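Local coordinates for protein dehydroascorbate reductase (PDB 5XFT) that probably catalyses the reduction of dehydroascorbate to ascorbate, using two glutathione molecules that end as glutathione disulfide, at residues Ala130-Tyr135 and Thr182-Tyr187. Residues are numbered along the deposited sequence; the frame is centred on the assembly and turned at random.
Sequences AGMDDY and TALHKY
D133, on helix 118-138, points its carboxylate at the first turn of helix 182-193. Its CG lies anti to the backbone N, which carries the acid toward that helix end. OD1 takes two weak hydrogen bonds there, one from A183 N at 3.1 Å and a longer one from L184 N at 3.5 Å. Neither is straight: the N-H...O angles are 125° and 140°. The second oxygen, OD2, makes a salt bridge with R137, one turn further along the same helix. R137 also hydrogen-bonds T182 OG1, so one arginine serves both segments.

The close packing lies beside this polar spot. L184 lays its isobutyl group alongside the backbone and CB of D133, with CG 3.8 Å from D133 CB. Its CD2 reaches M132 CB at 4.1 Å. L129 and L136 add to the leucine's surroundings, and M132 also touches L158 of helix 153-173. A183 is small enough to sit against the other helix, its CB 3.5 Å from D133 O. The axes of the two segments come within 8.2 Å and cross at 80°, and the touching patch is small.

The T182 side is looser. T182 is exposed, and its OG1 stays 4.4 Å from D133 OD1. Both helices belong to the all-helical C-terminal domain of the GST fold. An acid from one helix that faces the first-turn amides of another would probably be favoured in its charged form, and R137 would add to that effect.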
loop_
_atom_site.group_PDB
_atom_site.type_symbol
_atom_site.label_atom_id
_atom_site.label_comp_id
_atom_site.label_asym_id
_atom_site.label_seq_id
_atom_site.Cartn_x
_atom_site.Cartn_y
_atom_site.Cartn_z
ATOM N N ALA A 130 -5.225 15.238 7.901
ATOM C CA ALA A 130 -5.230 16.670 7.630
ATOM C C ALA A 130 -4.007 17.071 6.814
ATOM O O ALA A 130 -4.122 17.803 5.826
ATOM C CB ALA A 130 -5.290 17.454 8.939
ATOM N N GLY A 131 -2.824 16.605 7.217
ATOM C CA GLY A 131 -1.614 16.852 6.453
ATOM C C GLY A 131 -1.739 16.440 4.999
ATOM O O GLY A 131 -1.501 17.248 4.092
ATOM N N MET A 132 -2.136 15.182 4.769
ATOM C CA MET A 132 -2.294 14.703 3.397
ATOM C C MET A 132 -3.315 15.538 2.636
ATOM O O MET A 132 -3.090 15.917 1.478
ATOM C CB MET A 132 -2.714 13.232 3.399
ATOM C CG MET A 132 -1.715 12.304 4.064
ATOM S SD MET A 132 -2.411 10.678 4.399
ATOM C CE MET A 132 -2.874 10.151 2.752
ATOM N N ASP A 133 -4.441 15.844 3.281
ATOM C CA ASP A 133 -5.516 16.579 2.624
ATOM C C ASP A 133 -5.058 17.976 2.212
ATOM O O ASP A 133 -5.254 18.398 1.063
ATOM C CB ASP A 133 -6.718 16.635 3.567
ATOM C CG ASP A 133 -7.817 17.531 3.069
ATOM O OD1 ASP A 133 -8.486 17.169 2.079
ATOM O OD2 ASP A 133 -8.012 18.602 3.681
ATOM N N ASP A 134 -4.430 18.702 3.140
ATOM C CA ASP A 134 -3.891 20.022 2.829
ATOM C C ASP A 134 -2.885 19.946 1.694
ATOM O O ASP A 134 -2.932 20.750 0.756
ATOM C CB ASP A 134 -3.240 20.636 4.069
ATOM C CG ASP A 134 -4.239 20.922 5.170
ATOM O OD1 ASP A 134 -5.456 20.894 4.882
ATOM O OD2 ASP A 134 -3.805 21.187 6.314
ATOM N N TYR A 135 -1.961 18.978 1.762
ATOM C CA TYR A 135 -0.957 18.859 0.714
ATOM C C TYR A 135 -1.613 18.674 -0.650
ATOM O O TYR A 135 -1.305 19.400 -1.602
ATOM C CB TYR A 135 0.002 17.705 1.010
ATOM C CG TYR A 135 1.218 17.722 0.107
ATOM C CD1 TYR A 135 1.178 17.147 -1.160
ATOM C CD2 TYR A 135 2.399 18.327 0.511
ATOM C CE1 TYR A 135 2.281 17.171 -1.994
ATOM C CE2 TYR A 135 3.510 18.350 -0.316
ATOM C CZ TYR A 135 3.444 17.772 -1.568
ATOM O OH TYR A 135 4.542 17.789 -2.399
ATOM N N THR A 182 -11.955 17.204 1.459
ATOM C CA THR A 182 -12.359 17.122 0.060
ATOM C C THR A 182 -11.288 16.458 -0.796
ATOM O O THR A 182 -11.576 15.569 -1.609
ATOM C CB THR A 182 -12.659 18.528 -0.461
ATOM O OG1 THR A 182 -11.643 19.429 0.005
ATOM C CG2 THR A 182 -14.012 19.000 0.029
ATOM N N ALA A 183 -10.038 16.891 -0.620
ATOM C CA ALA A 183 -8.948 16.393 -1.450
ATOM C C ALA A 183 -8.688 14.912 -1.211
ATOM O O ALA A 183 -8.227 14.209 -2.117
ATOM C CB ALA A 183 -7.682 17.211 -1.192
ATOM N N LEU A 184 -8.983 14.415 -0.008
ATOM C CA LEU A 184 -8.848 12.984 0.240
ATOM C C LEU A 184 -9.932 12.192 -0.482
ATOM O O LEU A 184 -9.671 11.094 -0.994
ATOM C CB LEU A 184 -8.882 12.702 1.740
ATOM C CG LEU A 184 -7.624 13.147 2.487
ATOM C CD1 LEU A 184 -7.591 12.566 3.889
ATOM C CD2 LEU A 184 -6.379 12.755 1.713
ATOM N N HIS A 185 -11.153 12.732 -0.544
ATOM C CA HIS A 185 -12.230 12.010 -1.214
ATOM C C HIS A 185 -11.995 11.962 -2.717
ATOM O O HIS A 185 -12.127 10.900 -3.344
ATOM C CB HIS A 185 -13.584 12.643 -0.888
ATOM C CG HIS A 185 -14.006 12.460 0.534
ATOM N ND1 HIS A 185 -14.653 11.326 0.979
ATOM C CD2 HIS A 185 -13.873 13.263 1.616
ATOM C CE1 HIS A 185 -14.897 11.438 2.271
ATOM N NE2 HIS A 185 -14.434 12.605 2.684
ATOM N N LYS A 186 -11.625 13.100 -3.317
ATOM C CA LYS A 186 -11.304 13.049 -4.741
ATOM C C LYS A 186 -10.018 12.280 -5.003
ATOM O O LYS A 186 -9.864 11.722 -6.092
ATOM C CB LYS A 186 -11.225 14.455 -5.351
ATOM C CG LYS A 186 -10.737 15.537 -4.422
ATOM C CD LYS A 186 -10.904 16.928 -5.028
ATOM C CE LYS A 186 -12.372 17.326 -5.194
ATOM N NZ LYS A 186 -12.526 18.604 -5.957
ATOM N N TYR A 187 -9.104 12.223 -4.031
ATOM C CA TYR A 187 -7.948 11.339 -4.156
ATOM C C TYR A 187 -8.395 9.889 -4.283
ATOM O O TYR A 187 -7.957 9.167 -5.188
ATOM C CB TYR A 187 -7.022 11.525 -2.956
ATOM C CG TYR A 187 -5.747 10.699 -2.963
ATOM C CD1 TYR A 187 -4.782 10.867 -3.946
ATOM C CD2 TYR A 187 -5.492 9.787 -1.954
ATOM C CE1 TYR A 187 -3.610 10.126 -3.934
ATOM C CE2 TYR A 187 -4.328 9.040 -1.932
ATOM C CZ TYR A 187 -3.388 9.210 -2.921
ATOM O OH TYR A 187 -2.226 8.458 -2.886
#